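Local coordinates for D-2-hydroxyacid dehydrogensase protein (Ketogulonicigenium vulgare, PDB 4LSW) that probably uses a nicotinamide cofactor to interconvert D-2-hydroxy acids and 2-keto acids, as in other D-isomer-specific 2-hydroxyacid dehydrogenases, at residues 2-14 / 45-57. Residues are numbered along the deposited sequence; the frame is centred on the assembly and turned at random.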
ATOM      1  N   THR A   2     -24.180 -18.563 -21.472  1.00 11.65           N
ATOM      2  CA  THR A   2     -24.174 -17.919 -20.157  1.00 12.23           C
ATOM      3  C   THR A   2     -23.202 -16.763 -20.091  1.00 13.16           C
ATOM      4  O   THR A   2     -22.091 -16.838 -20.613  1.00 15.64           O
ATOM      5  CB  THR A   2     -23.784 -18.887 -19.024  1.00 19.65           C
ATOM      6  OG1 THR A   2     -22.387 -19.190 -19.119  1.00 29.15           O
ATOM      7  CG2 THR A   2     -24.596 -20.167 -19.081  1.00 15.64           C
ATOM      8  N   LYS A   3     -23.641 -15.695 -19.441  1.00 11.98           N
ATOM      9  CA  LYS A   3     -22.760 -14.630 -19.003  1.00 13.91           C
ATOM     10  C   LYS A   3     -23.027 -14.534 -17.508  1.00 13.32           C
ATOM     11  O   LYS A   3     -24.008 -13.901 -17.096  1.00 14.08           O
ATOM     12  CB  LYS A   3     -23.106 -13.306 -19.685  1.00 16.65           C
ATOM     13  CG  LYS A   3     -22.882 -13.283 -21.192  1.00 17.88           C
ATOM     14  CD  LYS A   3     -23.036 -11.877 -21.737  1.00 19.71           C
ATOM     15  CE  LYS A   3     -22.027 -10.948 -21.098  1.00 18.79           C
ATOM     16  NZ  LYS A   3     -22.129  -9.556 -21.605  1.00 22.49           N
ATOM     17  N   PRO A   4     -22.173 -15.185 -16.697  1.00 12.91           N
ATOM     18  CA  PRO A   4     -22.401 -15.292 -15.250  1.00 12.46           C
ATOM     19  C   PRO A   4     -22.669 -13.939 -14.609  1.00 14.03           C
ATOM     20  O   PRO A   4     -22.110 -12.916 -15.017  1.00 13.82           O
ATOM     21  CB  PRO A   4     -21.092 -15.885 -14.728  1.00 15.28           C
ATOM     22  CG  PRO A   4     -20.566 -16.677 -15.886  1.00 17.34           C
ATOM     23  CD  PRO A   4     -20.932 -15.867 -17.105  1.00 16.86           C
ATOM     24  N   GLU A   5     -23.562 -13.929 -13.632  1.00 14.88           N
ATOM     25  CA  GLU A   5     -23.977 -12.668 -13.059  1.00 15.07           C
ATOM     26  C   GLU A   5     -23.145 -12.342 -11.839  1.00 12.41           C
ATOM     27  O   GLU A   5     -22.978 -13.164 -10.928  1.00 14.13           O
ATOM     28  CB  GLU A   5     -25.474 -12.663 -12.764  1.00 18.73           C
ATOM     29  CG  GLU A   5     -26.276 -13.011 -14.005  1.00 21.37           C
ATOM     30  CD  GLU A   5     -27.709 -12.557 -13.937  1.00 22.57           C
ATOM     31  OE1 GLU A   5     -27.975 -11.472 -13.378  1.00 23.31           O
ATOM     32  OE2 GLU A   5     -28.566 -13.293 -14.456  1.00 25.96           O
ATOM     33  N   ILE A   6     -22.579 -11.141 -11.863  1.00 11.52           N
ATOM     34  CA  ILE A   6     -21.711 -10.688 -10.790  1.00 10.65           C
ATOM     35  C   ILE A   6     -22.144  -9.316 -10.275  1.00  9.56           C
ATOM     36  O   ILE A   6     -22.805  -8.547 -10.978  1.00  9.58           O
ATOM     37  CB  ILE A   6     -20.233 -10.668 -11.227  1.00 10.25           C
ATOM     38  CG1 ILE A   6     -19.952  -9.525 -12.195  1.00 12.55           C
ATOM     39  CG2 ILE A   6     -19.835 -11.994 -11.865  1.00 13.11           C
ATOM     40  CD1 ILE A   6     -18.492  -9.453 -12.574  1.00 17.13           C
ATOM     41  N   LEU A   7     -21.799  -9.031  -9.027  1.00  8.72           N
ATOM     42  CA  LEU A   7     -22.138  -7.760  -8.408  1.00  8.55           C
ATOM     43  C   LEU A   7     -20.852  -6.972  -8.183  1.00  8.17           C
ATOM     44  O   LEU A   7     -19.935  -7.446  -7.505  1.00 10.72           O
ATOM     45  CB  LEU A   7     -22.868  -8.003  -7.083  1.00 10.28           C
ATOM     46  CG  LEU A   7     -23.486  -6.808  -6.337  1.00  8.81           C
ATOM     47  CD1 LEU A   7     -24.652  -6.208  -7.103  1.00 11.91           C
ATOM     48  CD2 LEU A   7     -23.949  -7.257  -4.962  1.00 10.73           C
ATOM     49  N   GLN A   8     -20.775  -5.785  -8.775  1.00  9.67           N
ATOM     50  CA  GLN A   8     -19.574  -4.954  -8.680  1.00  9.40           C
ATOM     51  C   GLN A   8     -19.832  -3.800  -7.712  1.00 10.53           C
ATOM     52  O   GLN A   8     -20.795  -3.052  -7.871  1.00 10.47           O
ATOM     53  CB  GLN A   8     -19.194  -4.422 -10.061  1.00 10.41           C
ATOM     54  CG  GLN A   8     -17.902  -3.609 -10.080  1.00 10.67           C
ATOM     55  CD  GLN A   8     -17.524  -3.170 -11.473  1.00 13.08           C
ATOM     56  OE1 GLN A   8     -17.782  -3.876 -12.450  1.00 15.14           O
ATOM     57  NE2 GLN A   8     -16.919  -1.991 -11.581  1.00 11.51           N
ATOM     58  N   LEU A   9     -18.979  -3.661  -6.699  1.00  9.91           N
ATOM     59  CA  LEU A   9     -19.275  -2.730  -5.608  1.00 11.60           C
ATOM     60  C   LEU A   9     -18.723  -1.314  -5.797  1.00 12.40           C
ATOM     61  O   LEU A   9     -19.237  -0.373  -5.197  1.00 12.51           O
ATOM     62  CB  LEU A   9     -18.810  -3.304  -4.272  1.00  9.21           C
ATOM     63  CG  LEU A   9     -19.326  -4.686  -3.886  1.00 12.71           C
ATOM     64  CD1 LEU A   9     -18.961  -4.972  -2.438  1.00 13.90           C
ATOM     65  CD2 LEU A   9     -20.832  -4.800  -4.101  1.00 12.86           C
ATOM     66  N   GLY A  10     -17.690  -1.174  -6.622  1.00 10.06           N
ATOM     67  CA  GLY A  10     -17.117   0.127  -6.921  1.00 14.20           C
ATOM     68  C   GLY A  10     -16.545   0.164  -8.324  1.00 13.57           C
ATOM     69  O   GLY A  10     -16.310  -0.877  -8.927  1.00 11.21           O
ATOM     70  N   PRO A  11     -16.325   1.369  -8.862  1.00 16.37           N
ATOM     71  CA  PRO A  11     -15.806   1.500 -10.231  1.00 15.94           C
ATOM     72  C   PRO A  11     -14.394   0.943 -10.428  1.00 16.81           C
ATOM     73  O   PRO A  11     -13.595   0.914  -9.486  1.00 20.22           O
ATOM     74  CB  PRO A  11     -15.798   3.024 -10.462  1.00 15.84           C
ATOM     75  CG  PRO A  11     -15.785   3.621  -9.080  1.00 22.77           C
ATOM     76  CD  PRO A  11     -16.587   2.678  -8.237  1.00 19.86           C
ATOM     77  N   TYR A  12     -14.102   0.503 -11.651  1.00 15.19           N
ATOM     78  CA  TYR A  12     -12.758   0.118 -12.066  1.00 12.40           C
ATOM     79  C   TYR A  12     -12.396   0.929 -13.303  1.00 16.26           C
ATOM     80  O   TYR A  12     -13.279   1.464 -13.968  1.00 16.04           O
ATOM     81  CB  TYR A  12     -12.703  -1.352 -12.462  1.00 16.70           C
ATOM     82  CG  TYR A  12     -12.939  -2.357 -11.366  1.00 12.83           C
ATOM     83  CD1 TYR A  12     -12.243  -2.307 -10.163  1.00 14.40           C
ATOM     84  CD2 TYR A  12     -13.860  -3.374 -11.549  1.00 12.56           C
ATOM     85  CE1 TYR A  12     -12.479  -3.246  -9.169  1.00 15.39           C
ATOM     86  CE2 TYR A  12     -14.092  -4.308 -10.580  1.00  9.21           C
ATOM     87  CZ  TYR A  12     -13.407  -4.246  -9.394  1.00 12.11           C
ATOM     88  OH  TYR A  12     -13.666  -5.209  -8.446  1.00 11.00           O
ATOM     89  N   PRO A  13     -11.097   0.999 -13.637  1.00 15.00           N
ATOM     90  CA  PRO A  13     -10.707   1.671 -14.885  1.00 16.46           C
ATOM     91  C   PRO A  13     -11.367   1.011 -16.084  1.00 14.77           C
ATOM     92  O   PRO A  13     -11.681  -0.174 -16.017  1.00 14.04           O
ATOM     93  CB  PRO A  13      -9.197   1.428 -14.953  1.00 16.94           C
ATOM     94  CG  PRO A  13      -8.786   1.292 -13.535  1.00 19.56           C
ATOM     95  CD  PRO A  13      -9.921   0.579 -12.853  1.00 16.85           C
ATOM     96  N   ALA A  14     -11.559   1.771 -17.161  1.00 17.61           N
ATOM     97  CA  ALA A  14     -12.196   1.260 -18.370  1.00 16.99           C
ATOM     98  C   ALA A  14     -11.537   0.001 -18.937  1.00 16.46           C
ATOM     99  O   ALA A  14     -12.218  -0.854 -19.511  1.00 19.06           O
ATOM    100  CB  ALA A  14     -12.260   2.355 -19.426  1.00 19.28           C
ATOM    101  N   ARG A  45     -29.320 -13.976  -8.014  1.00 10.26           N
ATOM    102  CA  ARG A  45     -28.556 -14.327  -9.205  1.00 13.35           C
ATOM    103  C   ARG A  45     -27.046 -14.241  -9.030  1.00 12.70           C
ATOM    104  O   ARG A  45     -26.299 -14.824  -9.817  1.00 14.71           O
ATOM    105  CB  ARG A  45     -28.953 -13.432 -10.369  1.00 13.50           C
ATOM    106  CG  ARG A  45     -30.435 -13.464 -10.677  1.00 15.96           C
ATOM    107  CD  ARG A  45     -30.666 -13.006 -12.093  1.00 22.98           C
ATOM    108  NE  ARG A  45     -32.076 -12.952 -12.476  1.00 18.93           N
ATOM    109  CZ  ARG A  45     -32.748 -13.960 -13.032  1.00 16.48           C
ATOM    110  NH1 ARG A  45     -32.157 -15.130 -13.242  1.00 16.39           N
ATOM    111  NH2 ARG A  45     -34.023 -13.795 -13.370  1.00 11.93           N
ATOM    112  N   ILE A  46     -26.605 -13.513  -8.013  1.00 10.50           N
ATOM    113  CA  ILE A  46     -25.189 -13.186  -7.882  1.00 11.10           C
ATOM    114  C   ILE A  46     -24.332 -14.391  -7.503  1.00 10.52           C
ATOM    115  O   ILE A  46     -24.503 -14.988  -6.443  1.00 12.25           O
ATOM    116  CB  ILE A  46     -24.969 -12.048  -6.861  1.00  8.50           C
ATOM    117  CG1 ILE A  46     -25.757 -10.800  -7.266  1.00  9.55           C
ATOM    118  CG2 ILE A  46     -23.482 -11.727  -6.736  1.00 11.24           C
ATOM    119  CD1 ILE A  46     -25.576 -10.383  -8.727  1.00 11.07           C
ATOM    120  N   ARG A  47     -23.392 -14.730  -8.381  1.00 10.34           N
ATOM    121  CA  ARG A  47     -22.492 -15.844  -8.129  1.00 10.33           C
ATOM    122  C   ARG A  47     -21.112 -15.350  -7.703  1.00  9.31           C
ATOM    123  O   ARG A  47     -20.365 -16.078  -7.068  1.00 10.53           O
ATOM    124  CB  ARG A  47     -22.406 -16.752  -9.355  1.00 15.80           C
ATOM    125  CG  ARG A  47     -23.701 -17.512  -9.633  1.00 17.22           C
ATOM    126  CD  ARG A  47     -23.632 -18.262 -10.946  1.00 21.27           C
ATOM    127  NE  ARG A  47     -22.553 -19.244 -10.941  1.00 20.40           N
ATOM    128  CZ  ARG A  47     -22.030 -19.789 -12.034  1.00 21.33           C
ATOM    129  NH1 ARG A  47     -22.485 -19.450 -13.228  1.00 23.45           N
ATOM    130  NH2 ARG A  47     -21.044 -20.668 -11.926  1.00 25.36           N
ATOM    131  N   ALA A  48     -20.777 -14.110  -8.052  1.00 10.03           N
ATOM    132  CA  ALA A  48     -19.519 -13.531  -7.587  1.00  9.24           C
ATOM    133  C   ALA A  48     -19.654 -12.034  -7.332  1.00  8.46           C
ATOM    134  O   ALA A  48     -20.423 -11.352  -8.007  1.00  9.09           O
ATOM    135  CB  ALA A  48     -18.386 -13.795  -8.578  1.00 10.47           C
ATOM    136  N   ILE A  49     -18.899 -11.546  -6.353  1.00  9.15           N
ATOM    137  CA  ILE A  49     -18.788 -10.117  -6.097  1.00  8.59           C
ATOM    138  C   ILE A  49     -17.403  -9.678  -6.543  1.00  8.79           C
ATOM    139  O   ILE A  49     -16.411 -10.382  -6.314  1.00 10.76           O
ATOM    140  CB  ILE A  49     -19.004  -9.790  -4.616  1.00  8.52           C
ATOM    141  CG1 ILE A  49     -20.475  -9.992  -4.243  1.00 10.52           C
ATOM    142  CG2 ILE A  49     -18.586  -8.352  -4.319  1.00 10.05           C
ATOM    143  CD1 ILE A  49     -20.736  -9.920  -2.758  1.00  9.48           C
ATOM    144  N   ALA A  50     -17.348  -8.540  -7.228  1.00  8.95           N
ATOM    145  CA  ALA A  50     -16.086  -7.908  -7.578  1.00  9.89           C
ATOM    146  C   ALA A  50     -15.998  -6.647  -6.742  1.00  9.44           C
ATOM    147  O   ALA A  50     -16.853  -5.765  -6.828  1.00 10.06           O
ATOM    148  CB  ALA A  50     -16.048  -7.569  -9.066  1.00 11.11           C
ATOM    149  N   THR A  51     -14.967  -6.562  -5.913  1.00  9.06           N
ATOM    150  CA  THR A  51     -14.880  -5.459  -4.982  1.00 10.01           C
ATOM    151  C   THR A  51     -13.472  -4.884  -4.970  1.00 12.03           C
ATOM    152  O   THR A  51     -12.640  -5.189  -5.842  1.00 10.70           O
ATOM    153  CB  THR A  51     -15.350  -5.880  -3.562  1.00 13.19           C
ATOM    154  OG1 THR A  51     -15.482  -4.721  -2.723  1.00 11.87           O
ATOM    155  CG2 THR A  51     -14.394  -6.891  -2.933  1.00 11.92           C
ATOM    156  N   ARG A  52     -13.224  -4.035  -3.980  1.00 12.44           N
ATOM    157  CA  ARG A  52     -11.924  -3.422  -3.772  1.00 19.88           C
ATOM    158  C   ARG A  52     -11.563  -3.567  -2.302  1.00 26.47           C
ATOM    159  O   ARG A  52     -12.448  -3.774  -1.462  1.00 24.41           O
ATOM    160  CB  ARG A  52     -11.966  -1.949  -4.195  1.00 24.97           C
ATOM    161  CG  ARG A  52     -12.105  -1.767  -5.699  1.00 21.89           C
ATOM    162  CD  ARG A  52     -12.529  -0.353  -6.091  1.00 27.15           C
ATOM    163  NE  ARG A  52     -11.504   0.645  -5.796  1.00 31.03           N
ATOM    164  CZ  ARG A  52     -10.787   1.296  -6.712  1.00 30.36           C
ATOM    165  NH1 ARG A  52     -10.978   1.075  -8.008  1.00 24.57           N
ATOM    166  NH2 ARG A  52      -9.880   2.187  -6.329  1.00 38.96           N
ATOM    167  N   GLY A  53     -10.269  -3.492  -1.997  1.00 29.83           N
ATOM    168  CA  GLY A  53      -9.796  -3.634  -0.631  1.00 29.95           C
ATOM    169  C   GLY A  53     -10.569  -2.754   0.331  1.00 30.00           C
ATOM    170  O   GLY A  53     -10.985  -3.201   1.398  1.00 32.17           O
ATOM    171  N   GLU A  54     -10.784  -1.507  -0.072  1.00 32.12           N
ATOM    172  CA  GLU A  54     -11.522  -0.536   0.727  1.00 31.68           C
ATOM    173  C   GLU A  54     -12.951  -0.988   1.039  1.00 31.37           C
ATOM    174  O   GLU A  54     -13.360  -1.073   2.200  1.00 34.96           O
ATOM    175  CB  GLU A  54     -11.586   0.795  -0.026  1.00 39.52           C
ATOM    176  CG  GLU A  54     -10.255   1.271  -0.588  1.00 36.28           C
ATOM    177  CD  GLU A  54     -10.433   2.297  -1.694  1.00 44.50           C
ATOM    178  OE1 GLU A  54     -10.016   2.017  -2.838  1.00 43.24           O
ATOM    179  OE2 GLU A  54     -10.987   3.383  -1.421  1.00 46.23           O
ATOM    180  N   LEU A  55     -13.701  -1.268  -0.020  1.00 21.74           N
ATOM    181  CA  LEU A  55     -15.138  -1.526   0.061  1.00 20.62           C
ATOM    182  C   LEU A  55     -15.485  -2.860   0.709  1.00 21.70           C
ATOM    183  O   LEU A  55     -16.492  -2.973   1.411  1.00 24.83           O
ATOM    184  CB  LEU A  55     -15.749  -1.479  -1.339  1.00 17.66           C
ATOM    185  CG  LEU A  55     -15.437  -0.222  -2.141  1.00 21.35           C
ATOM    186  CD1 LEU A  55     -15.872  -0.384  -3.584  1.00 16.57           C
ATOM    187  CD2 LEU A  55     -16.141   0.950  -1.517  1.00 21.19           C
ATOM    188  N   GLY A  56     -14.672  -3.875   0.439  1.00 17.08           N
ATOM    189  CA  GLY A  56     -14.874  -5.183   1.040  1.00 16.66           C
ATOM    190  C   GLY A  56     -16.201  -5.806   0.656  1.00 15.87           C
ATOM    191  O   GLY A  56     -16.631  -5.699  -0.488  1.00 15.59           O
ATOM    192  N   ALA A  57     -16.845  -6.452   1.623  1.00 12.61           N
ATOM    193  CA  ALA A  57     -18.140  -7.088   1.419  1.00 13.28           C
ATOM    194  C   ALA A  57     -18.694  -7.447   2.785  1.00 15.30           C
ATOM    195  O   ALA A  57     -18.126  -8.282   3.484  1.00 14.99           O
ATOM    196  CB  ALA A  57     -17.998  -8.338   0.567  1.00 13.81           C
TER
HETATM  197  O   HOH W   1     -15.482  -3.054  -7.077  1.00 17.08           O
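Leu7 pairs with Ile49 and Gln8 with Ala50 where strands 5-8 and 48-52 run parallel, their axes 24° apart. Leu7 N donates to Ala48 O, Ala50 N to Leu7 O, and Leu9 N to Ala50 O. Before the pairing, Arg47 N reaches Glu5 O at 3.0 Å in an almost straight bond. After it, a water accepts from Gly10 N and donates to Ala50 O.

On the face of Leu7 and Ile49, Leu7 CB rests on Ile46 CG2 at 3.8 Å. Leu9 CG meets Ile49 CG2, also at 3.8 Å, and Leu9 CD1 comes 3.5 Å from Thr51 OG1, itself hydrogen-bonded to Gly56 O. On the other face Ile6 CG2 touches Ala48 CB. Both are interior strands of the mixed sheet in what is probably the substrate-binding domain, as in this family, apart from the Rossmann-type NAD-binding sheet. Helix 287-306 packs on Ala48 and Tyr12.

Tyr12 OH donates a hydrogen bond to Thr51 O at 2.8 Å, from above the carbonyl plane. With CG anti to the carbonyl carbon (chi1 -66°), the ring edge comes up to Ala50 CB, its CE2 4.1 Å away. A leucine in place of Tyr12 would probably leave Thr51 O without this hydroxyl partner and open a gap beside Ala50 CB. Arg52 CG packs against Tyr12 CE1, and Arg52 NH1 makes a weak hydrogen bond to Pro11 O. At the far end, Glu5 crosses Arg45 obliquely, OE2 lying 3.2 Å from Arg45 CD. The charges are near, but no Arg45 N-H points at OE2; Glu5 OE1 is hydrogen-bonded to His27 NE2.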